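Local coordinates for protein ORF10 (Moritella marina, PDB 6RIW) that probably catalyses condensation of acyl chains on acyl carrier protein, this piece being the ketosynthase-chain length factor didomain of a longer polyunsaturated fatty acid synthase protein, at residues Val203-Asp208 with Glu677-Thr682; Val662-Glu665 with Tyr670-Val673; Val308-Arg313 with Ser436-Gly441. All blocks are in the same frame, centred on the assembly; numbering follows the deposited sequence.

Contact 1: residues Val203-Asp208 with Glu677-Thr682; sequences VKLACD and ENLFQT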
loop_
_atom_site.group_PDB
_atom_site.type_symbol
_atom_site.label_atom_id
_atom_site.label_comp_id
_atom_site.label_asym_id
_atom_site.label_seq_id
_atom_site.Cartn_x
_atom_site.Cartn_y
_atom_site.Cartn_z
ATOM N N VAL A 203 8.402 1.322 11.680
ATOM C CA VAL A 203 9.001 1.589 12.992
ATOM C C VAL A 203 9.833 2.870 12.953
ATOM O O VAL A 203 9.705 3.745 13.829
ATOM C CB VAL A 203 9.826 0.370 13.456
ATOM C CG1 VAL A 203 10.711 0.733 14.666
ATOM C CG2 VAL A 203 8.864 -0.782 13.790
ATOM N N LYS A 204 10.672 3.015 11.924
ATOM C CA LYS A 204 11.518 4.195 11.812
ATOM C C LYS A 204 10.679 5.468 11.693
ATOM O O LYS A 204 10.943 6.461 12.374
ATOM C CB LYS A 204 12.468 4.043 10.623
ATOM C CG LYS A 204 13.360 5.257 10.364
ATOM C CD LYS A 204 14.224 5.566 11.584
ATOM C CE LYS A 204 15.055 6.855 11.400
ATOM N NZ LYS A 204 14.387 7.880 10.545
ATOM N N LEU A 205 9.648 5.462 10.840
ATOM C CA LEU A 205 8.832 6.668 10.722
ATOM C C LEU A 205 8.024 6.928 11.985
ATOM O O LEU A 205 7.737 8.088 12.312
ATOM C CB LEU A 205 7.900 6.554 9.502
ATOM C CG LEU A 205 8.619 6.515 8.160
ATOM C CD1 LEU A 205 7.573 6.422 7.047
ATOM C CD2 LEU A 205 9.502 7.740 7.945
ATOM N N ALA A 206 7.644 5.879 12.713
ATOM C CA ALA A 206 6.930 6.110 13.965
ATOM C C ALA A 206 7.852 6.744 15.003
ATOM O O ALA A 206 7.429 7.640 15.751
ATOM C CB ALA A 206 6.328 4.802 14.495
ATOM N N CYS A 207 9.123 6.310 15.047
ATOM C CA CYS A 207 10.118 7.004 15.866
ATOM C C CYS A 207 10.236 8.474 15.474
ATOM O O CYS A 207 10.313 9.348 16.351
ATOM C CB CYS A 207 11.496 6.338 15.753
ATOM S SG CYS A 207 11.586 4.649 16.373
ATOM N N ASP A 208 10.258 8.765 14.165
ATOM C CA ASP A 208 10.302 10.158 13.697
ATOM C C ASP A 208 9.137 10.970 14.241
ATOM O O ASP A 208 9.303 12.141 14.601
ATOM C CB ASP A 208 10.256 10.230 12.167
ATOM C CG ASP A 208 11.511 9.704 11.497
ATOM O OD1 ASP A 208 12.545 9.496 12.174
ATOM O OD2 ASP A 208 11.453 9.508 10.256
ATOM N N GLU A 677 6.752 17.022 5.655
ATOM C CA GLU A 677 7.197 17.943 6.708
ATOM C C GLU A 677 8.067 17.214 7.731
ATOM O O GLU A 677 9.152 17.677 8.111
ATOM C CB GLU A 677 5.985 18.579 7.398
ATOM C CG GLU A 677 6.365 19.535 8.520
ATOM C CD GLU A 677 5.218 19.878 9.462
ATOM O OE1 GLU A 677 4.950 19.083 10.400
ATOM O OE2 GLU A 677 4.608 20.963 9.287
ATOM N N ASN A 678 7.620 16.041 8.161
ATOM C CA ASN A 678 8.362 15.332 9.189
ATOM C C ASN A 678 9.713 14.863 8.663
ATOM O O ASN A 678 10.706 14.859 9.406
ATOM C CB ASN A 678 7.541 14.158 9.698
ATOM C CG ASN A 678 7.688 13.973 11.160
ATOM O OD1 ASN A 678 7.017 14.642 11.957
ATOM N ND2 ASN A 678 8.577 13.066 11.542
ATOM N N LEU A 679 9.776 14.475 7.382
ATOM C CA LEU A 679 11.049 14.030 6.817
ATOM C C LEU A 679 12.084 15.156 6.824
ATOM O O LEU A 679 13.273 14.926 7.084
ATOM C CB LEU A 679 10.838 13.493 5.398
ATOM C CG LEU A 679 10.161 12.114 5.297
ATOM C CD1 LEU A 679 9.974 11.732 3.829
ATOM C CD2 LEU A 679 10.954 11.019 6.014
ATOM N N PHE A 680 11.656 16.382 6.540
ATOM C CA PHE A 680 12.594 17.497 6.578
ATOM C C PHE A 680 13.040 17.793 8.006
ATOM O O PHE A 680 14.178 18.224 8.221
ATOM C CB PHE A 680 11.971 18.729 5.931
ATOM C CG PHE A 680 11.817 18.621 4.433
ATOM C CD1 PHE A 680 12.887 18.288 3.631
ATOM C CD2 PHE A 680 10.587 18.881 3.837
ATOM C CE1 PHE A 680 12.749 18.208 2.241
ATOM C CE2 PHE A 680 10.429 18.799 2.456
ATOM C CZ PHE A 680 11.514 18.461 1.654
ATOM N N GLN A 681 12.178 17.544 8.997
ATOM C CA GLN A 681 12.573 17.788 10.381
ATOM C C GLN A 681 13.579 16.766 10.891
ATOM O O GLN A 681 14.362 17.073 11.797
ATOM C CB GLN A 681 11.351 17.766 11.297
ATOM C CG GLN A 681 10.409 18.943 11.128
ATOM C CD GLN A 681 9.264 18.863 12.102
ATOM O OE1 GLN A 681 8.243 18.260 11.806
ATOM N NE2 GLN A 681 9.444 19.429 13.286
ATOM N N THR A 682 13.542 15.533 10.381
ATOM C CA THR A 682 14.264 14.439 11.020
ATOM C C THR A 682 15.391 13.865 10.175
ATOM O O THR A 682 16.079 12.949 10.640
ATOM C CB THR A 682 13.307 13.299 11.406
ATOM O OG1 THR A 682 12.681 12.765 10.230
ATOM C CG2 THR A 682 12.231 13.794 12.346
HETATM O O HOH W 1 16.411 10.169 10.920
HETATM O O HOH W 2 9.931 11.483 9.340
HETATM O O HOH W 3 13.484 10.439 8.938
#
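Leu205 and Asp208 of helix 198-211 face Asn678, Leu679 and Thr682 of helix 668-682, joining the ketosynthase half of the didomain to the chain length factor half. The short helical segments cross nearly at right angles (79°) with their axes 10.7 Å apart, and much of the small interface is bridged by water. Lys204 does not touch the other helix itself; its NZ reaches one turn along to Asp208 OD1 (2.9 Å, salt bridge), on the syn lone pair, and a water relays it to the carbonyl of Thr682. Leu205 makes the apolar part, its CD2 meeting Leu679 CD2 at 4.1 Å, methyl against methyl. Asp208 does most of the work. Its carbonyl O takes a weak but nearly straight bond from Asn678 ND2 (3.3 Å, 169°), while the OD1 of that amide is held by Lys214 and Thr212. Its carboxylate lies 3.5 Å from Thr682 OG1, measured from OD2. Set between its backbone N and carbonyl carbon (chi1 61°), that hydroxyl reaches back to give its hydrogen to Asn678 O in its own helix (OG1 to O 3.0 Å) and accepts from a water that also donates to Asp208 OD2 (2.6 Å from the water). A second water donates to OD2 and accepts from Asn678 ND2. Met1, a magnesium ligand, lies close to the side chain of Thr682. With two water donors and the lysine ammonium gathered on it, the buried carboxylate of Asp208 is probably held ionised, and the two halves meet through relayed hydrogen bonds more than through close packing.

Contact 2: residues Val662-Glu665 with Tyr670-Val673; sequences VSAE and YRCV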
loop_
_atom_site.group_PDB
_atom_site.type_symbol
_atom_site.label_atom_id
_atom_site.label_comp_id
_atom_site.label_asym_id
_atom_site.label_seq_id
_atom_site.Cartn_x
_atom_site.Cartn_y
_atom_site.Cartn_z
ATOM N N VAL A 662 1.981 5.584 0.273
ATOM C CA VAL A 662 1.298 5.998 1.488
ATOM C C VAL A 662 -0.192 5.894 1.186
ATOM O O VAL A 662 -0.647 6.402 0.154
ATOM C CB VAL A 662 1.657 7.445 1.885
ATOM C CG1 VAL A 662 0.793 7.915 3.050
ATOM C CG2 VAL A 662 3.147 7.542 2.267
ATOM N N SER A 663 -0.939 5.218 2.051
ATOM C CA SER A 663 -2.360 4.991 1.822
ATOM C C SER A 663 -3.144 5.445 3.044
ATOM O O SER A 663 -2.915 4.957 4.156
ATOM C CB SER A 663 -2.633 3.514 1.508
ATOM O OG SER A 663 -1.895 3.105 0.360
ATOM N N ALA A 664 -4.065 6.381 2.841
ATOM C CA ALA A 664 -4.959 6.807 3.912
ATOM C C ALA A 664 -6.291 7.221 3.304
ATOM O O ALA A 664 -6.882 8.229 3.705
ATOM C CB ALA A 664 -4.350 7.938 4.752
ATOM N N GLU A 665 -6.749 6.471 2.303
ATOM C CA GLU A 665 -8.048 6.687 1.626
ATOM C C GLU A 665 -8.034 8.097 1.015
ATOM O O GLU A 665 -7.015 8.516 0.436
ATOM C CB GLU A 665 -9.188 6.410 2.609
ATOM C CG GLU A 665 -9.190 4.968 3.173
ATOM C CD GLU A 665 -9.168 3.912 2.077
ATOM O OE1 GLU A 665 -9.840 4.125 1.032
ATOM O OE2 GLU A 665 -8.460 2.880 2.234
ATOM N N TYR A 670 -2.869 14.259 1.861
ATOM C CA TYR A 670 -2.618 15.128 3.010
ATOM C C TYR A 670 -1.746 14.440 4.062
ATOM O O TYR A 670 -0.920 15.100 4.700
ATOM C CB TYR A 670 -3.962 15.607 3.595
ATOM C CG TYR A 670 -4.843 16.324 2.576
ATOM C CD1 TYR A 670 -4.285 17.107 1.577
ATOM C CD2 TYR A 670 -6.231 16.197 2.602
ATOM C CE1 TYR A 670 -5.082 17.764 0.628
ATOM C CE2 TYR A 670 -7.037 16.853 1.654
ATOM C CZ TYR A 670 -6.455 17.633 0.684
ATOM O OH TYR A 670 -7.260 18.275 -0.246
ATOM N N ARG A 671 -1.875 13.119 4.240
ATOM C CA ARG A 671 -0.912 12.428 5.098
ATOM C C ARG A 671 0.505 12.472 4.518
ATOM O O ARG A 671 1.478 12.499 5.283
ATOM C CB ARG A 671 -1.338 10.979 5.351
ATOM C CG ARG A 671 -2.622 10.830 6.198
ATOM C CD ARG A 671 -2.435 11.237 7.675
ATOM N NE ARG A 671 -3.671 11.029 8.444
ATOM C CZ ARG A 671 -3.868 11.472 9.689
ATOM N NH1 ARG A 671 -5.024 11.227 10.306
ATOM N NH2 ARG A 671 -2.908 12.152 10.324
ATOM N N CYS A 672 0.650 12.460 3.188
ATOM C CA CYS A 672 1.979 12.620 2.583
ATOM C C CYS A 672 2.556 13.996 2.867
ATOM O O CYS A 672 3.771 14.143 3.073
ATOM C CB CYS A 672 1.913 12.415 1.065
ATOM S SG CYS A 672 1.681 10.701 0.545
ATOM N N VAL A 673 1.722 15.033 2.806
ATOM C CA VAL A 673 2.210 16.376 3.124
ATOM C C VAL A 673 2.751 16.413 4.551
ATOM O O VAL A 673 3.842 16.937 4.817
ATOM C CB VAL A 673 1.085 17.401 2.900
ATOM C CG1 VAL A 673 1.501 18.792 3.387
ATOM C CG2 VAL A 673 0.664 17.426 1.409
#
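In Cys672 the sulfur stands anti to the carbonyl carbon (chi1 -73°), which lays SG against Val662; in Arg671 a similar first torsion, followed by a bend at chi2 (-70°), brings CG against Ala664. These pairs fill the angle of a strand-turn-helix unit of the thiolase fold in the chain length factor half: strand 659-663 ends, the chain turns, and helix 668-682 packs back over it. The corresponding unit of the ketosynthase half is probably strand 189-193 followed by helix 198-211, and the two strands pair antiparallel across the pseudo-dimer interface, where Ser663 bonds through its backbone to Ala191. On its other side the strand is bonded to strand 576-581 through Val662 and Val580. The turn passes through Glu665 with a positive phi (60°), and Ser668, at the start of the helix, ties it down through its OG, which takes a hydrogen bond from Ala664 N and is also bonded to Glu665 O.

The contact itself is wholly apolar and buried. Ala664 CB rests on Arg671 CG at 3.7 Å, so the aliphatic base of the arginine serves as packing surface while its charged end travels elsewhere: NH2 forms a salt bridge with Glu674, one turn further along the helix, and the guanidinium makes a cation-pi interaction with Phe770 of strand 763-772. Val662 CG1 approaches Arg671 CB more loosely, at 4.4 Å. Tyr670 and Val673 carry the helix's other side against helix 841-854. At the closest point Cys672 SG comes to the methine side of Val662 CB (3.5 Å), equally far, 3.9 Å, from Val662 CG1 and CG2.

Contact 3: residues Val308-Arg313 with Ser436-Gly441; sequences VLVYER and SVFGFG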
loop_
_atom_site.group_PDB
_atom_site.type_symbol
_atom_site.label_atom_id
_atom_site.label_comp_id
_atom_site.label_asym_id
_atom_site.label_seq_id
_atom_site.Cartn_x
_atom_site.Cartn_y
_atom_site.Cartn_z
ATOM N N VAL A 308 25.093 -0.657 1.653
ATOM C CA VAL A 308 26.162 -0.003 2.404
ATOM C C VAL A 308 25.718 1.392 2.841
ATOM O O VAL A 308 25.931 1.794 3.989
ATOM C CB VAL A 308 27.456 0.043 1.561
ATOM C CG1 VAL A 308 28.515 0.931 2.237
ATOM C CG2 VAL A 308 27.992 -1.376 1.330
ATOM N N LEU A 309 25.038 2.128 1.952
ATOM C CA LEU A 309 24.608 3.477 2.311
ATOM C C LEU A 309 23.678 3.472 3.522
ATOM O O LEU A 309 23.824 4.306 4.420
ATOM C CB LEU A 309 23.938 4.154 1.118
ATOM C CG LEU A 309 23.362 5.552 1.372
ATOM C CD1 LEU A 309 24.454 6.593 1.737
ATOM C CD2 LEU A 309 22.545 6.016 0.168
ATOM N N VAL A 310 22.708 2.553 3.571
ATOM C CA VAL A 310 21.796 2.583 4.716
ATOM C C VAL A 310 22.530 2.223 6.010
ATOM O O VAL A 310 22.199 2.748 7.082
ATOM C CB VAL A 310 20.558 1.687 4.477
ATOM C CG1 VAL A 310 20.841 0.221 4.785
ATOM C CG2 VAL A 310 19.394 2.180 5.322
ATOM N N TYR A 311 23.549 1.355 5.940
ATOM C CA TYR A 311 24.369 1.085 7.121
ATOM C C TYR A 311 25.057 2.356 7.602
ATOM O O TYR A 311 25.050 2.664 8.795
ATOM C CB TYR A 311 25.440 0.030 6.830
ATOM C CG TYR A 311 24.961 -1.339 6.447
ATOM C CD1 TYR A 311 23.832 -1.907 7.022
ATOM C CD2 TYR A 311 25.664 -2.076 5.514
ATOM C CE1 TYR A 311 23.413 -3.182 6.656
ATOM C CE2 TYR A 311 25.274 -3.332 5.154
ATOM C CZ TYR A 311 24.151 -3.889 5.721
ATOM O OH TYR A 311 23.772 -5.143 5.312
ATOM N N GLU A 312 25.701 3.076 6.681
ATOM C CA GLU A 312 26.391 4.306 7.049
ATOM C C GLU A 312 25.430 5.281 7.707
ATOM O O GLU A 312 25.706 5.801 8.794
ATOM C CB GLU A 312 27.039 4.938 5.817
ATOM C CG GLU A 312 28.161 4.097 5.238
ATOM C CD GLU A 312 28.569 4.528 3.845
ATOM O OE1 GLU A 312 27.843 5.339 3.232
ATOM O OE2 GLU A 312 29.624 4.053 3.361
ATOM N N ARG A 313 24.257 5.486 7.088
ATOM C CA ARG A 313 23.280 6.430 7.621
ATOM C C ARG A 313 22.740 5.981 8.968
ATOM O O ARG A 313 22.452 6.823 9.820
ATOM C CB ARG A 313 22.123 6.619 6.621
ATOM C CG ARG A 313 22.493 7.359 5.355
ATOM C CD ARG A 313 21.263 7.508 4.448
ATOM N NE ARG A 313 21.498 8.367 3.294
ATOM C CZ ARG A 313 20.683 8.416 2.242
ATOM N NH1 ARG A 313 19.590 7.651 2.223
ATOM N NH2 ARG A 313 20.951 9.214 1.219
ATOM N N SER A 436 18.227 -5.611 9.475
ATOM C CA SER A 436 18.234 -5.156 8.092
ATOM C C SER A 436 17.037 -5.725 7.341
ATOM O O SER A 436 16.682 -6.899 7.512
ATOM C CB SER A 436 19.542 -5.555 7.365
ATOM O OG SER A 436 20.687 -5.215 8.134
ATOM N N VAL A 437 16.410 -4.893 6.508
ATOM C CA VAL A 437 15.407 -5.368 5.559
ATOM C C VAL A 437 15.637 -4.654 4.233
ATOM O O VAL A 437 15.803 -3.427 4.200
ATOM C CB VAL A 437 13.950 -5.180 6.052
ATOM C CG1 VAL A 437 13.626 -6.169 7.155
ATOM C CG2 VAL A 437 13.713 -3.750 6.566
ATOM N N PHE A 438 15.678 -5.428 3.144
ATOM C CA PHE A 438 15.975 -4.914 1.804
ATOM C C PHE A 438 14.865 -5.353 0.841
ATOM O O PHE A 438 14.906 -6.461 0.297
ATOM C CB PHE A 438 17.345 -5.397 1.337
ATOM C CG PHE A 438 18.477 -5.080 2.296
ATOM C CD1 PHE A 438 18.615 -3.813 2.852
ATOM C CD2 PHE A 438 19.416 -6.051 2.623
ATOM C CE1 PHE A 438 19.667 -3.513 3.713
ATOM C CE2 PHE A 438 20.465 -5.768 3.478
ATOM C CZ PHE A 438 20.595 -4.501 4.033
ATOM N N GLY A 439 13.888 -4.474 0.609
ATOM C CA GLY A 439 12.719 -4.826 -0.164
ATOM C C GLY A 439 12.877 -4.656 -1.671
ATOM O O GLY A 439 13.770 -3.953 -2.148
ATOM N N PHE A 440 11.979 -5.319 -2.411
ATOM C CA PHE A 440 11.872 -5.113 -3.849
ATOM C C PHE A 440 11.691 -3.631 -4.163
ATOM O O PHE A 440 11.032 -2.889 -3.423
ATOM C CB PHE A 440 10.684 -5.910 -4.416
ATOM C CG PHE A 440 10.781 -7.390 -4.169
ATOM C CD1 PHE A 440 11.926 -8.085 -4.515
ATOM C CD2 PHE A 440 9.728 -8.089 -3.590
ATOM C CE1 PHE A 440 12.031 -9.458 -4.283
ATOM C CE2 PHE A 440 9.825 -9.472 -3.346
ATOM C CZ PHE A 440 10.973 -10.150 -3.695
ATOM N N GLY A 441 12.273 -3.195 -5.278
ATOM C CA GLY A 441 12.300 -1.779 -5.573
ATOM C C GLY A 441 13.409 -1.021 -4.878
ATOM O O GLY A 441 13.339 0.212 -4.767
HETATM O O HOH W 4 22.343 -6.892 6.797
#
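Ser436 meets Tyr311 at the start of the packing of strand 432-439 against helix 304-318. The serine OG lies at the edge of the phenol ring, in its plane, 3.7 Å from Tyr311 CE1. A single water joins the two hydroxyls, 2.7 Å from Ser436 OG and equally far from Tyr311 OH, and the serine oxygen is further held by His446 ND1. Two residues on, Phe438 points the same way. Its first torsion sets CG beside the backbone N (chi1 -54°), and the ring reaches forward so that its far edge, not a face, presents itself to the helix. Tyr311 OH sits in the plane of that ring, 3.5 Å from Phe438 CZ; the two side chains run at about a right angle, and Tyr311 CZ follows at 4.0 Å from Phe438 CZ. Further round the same edge, Val310 CG1 packs on Phe438 CE1 at 4.1 Å. A leucine in place of Tyr311 has no hydroxyl, and the bridging water would probably lose its hold on the helix while the outer edge of Phe438 is covered less well.

The helix and strand segments run at 142° to each other, roughly antiparallel, with axes 10.6 Å apart. Strand 432-439 pairs with strands 327-329 and 443-450 in the ketosynthase half. Helix 304-318 lies over this layer, Val310 also touching Ala289 and Ser291 of strand 283-292, while Tyr311 is flanked by Ser345 and Met346 of helix 336-350 and meets His446 of strand 443-450 edge-to-face.

Contact 3 belongs to the ketosynthase half, contact 2 to the chain length factor half, and contact 1 spans the two. Along the chain 203-208 comes first, then both segments of contact 3, both of contact 2, and finally 677-682, so contact 1 encloses the others in sequence. Contacts 1 and 2 share helix 668-682, one near its C-terminal end and one near its start, with centres about 14 Å apart. Contact 3 stands about 17 Å from contact 1 and 24 Å from contact 2, centre to centre, without touching either. Together they tie helices to strands within each thiolase-like half, and one half to the other.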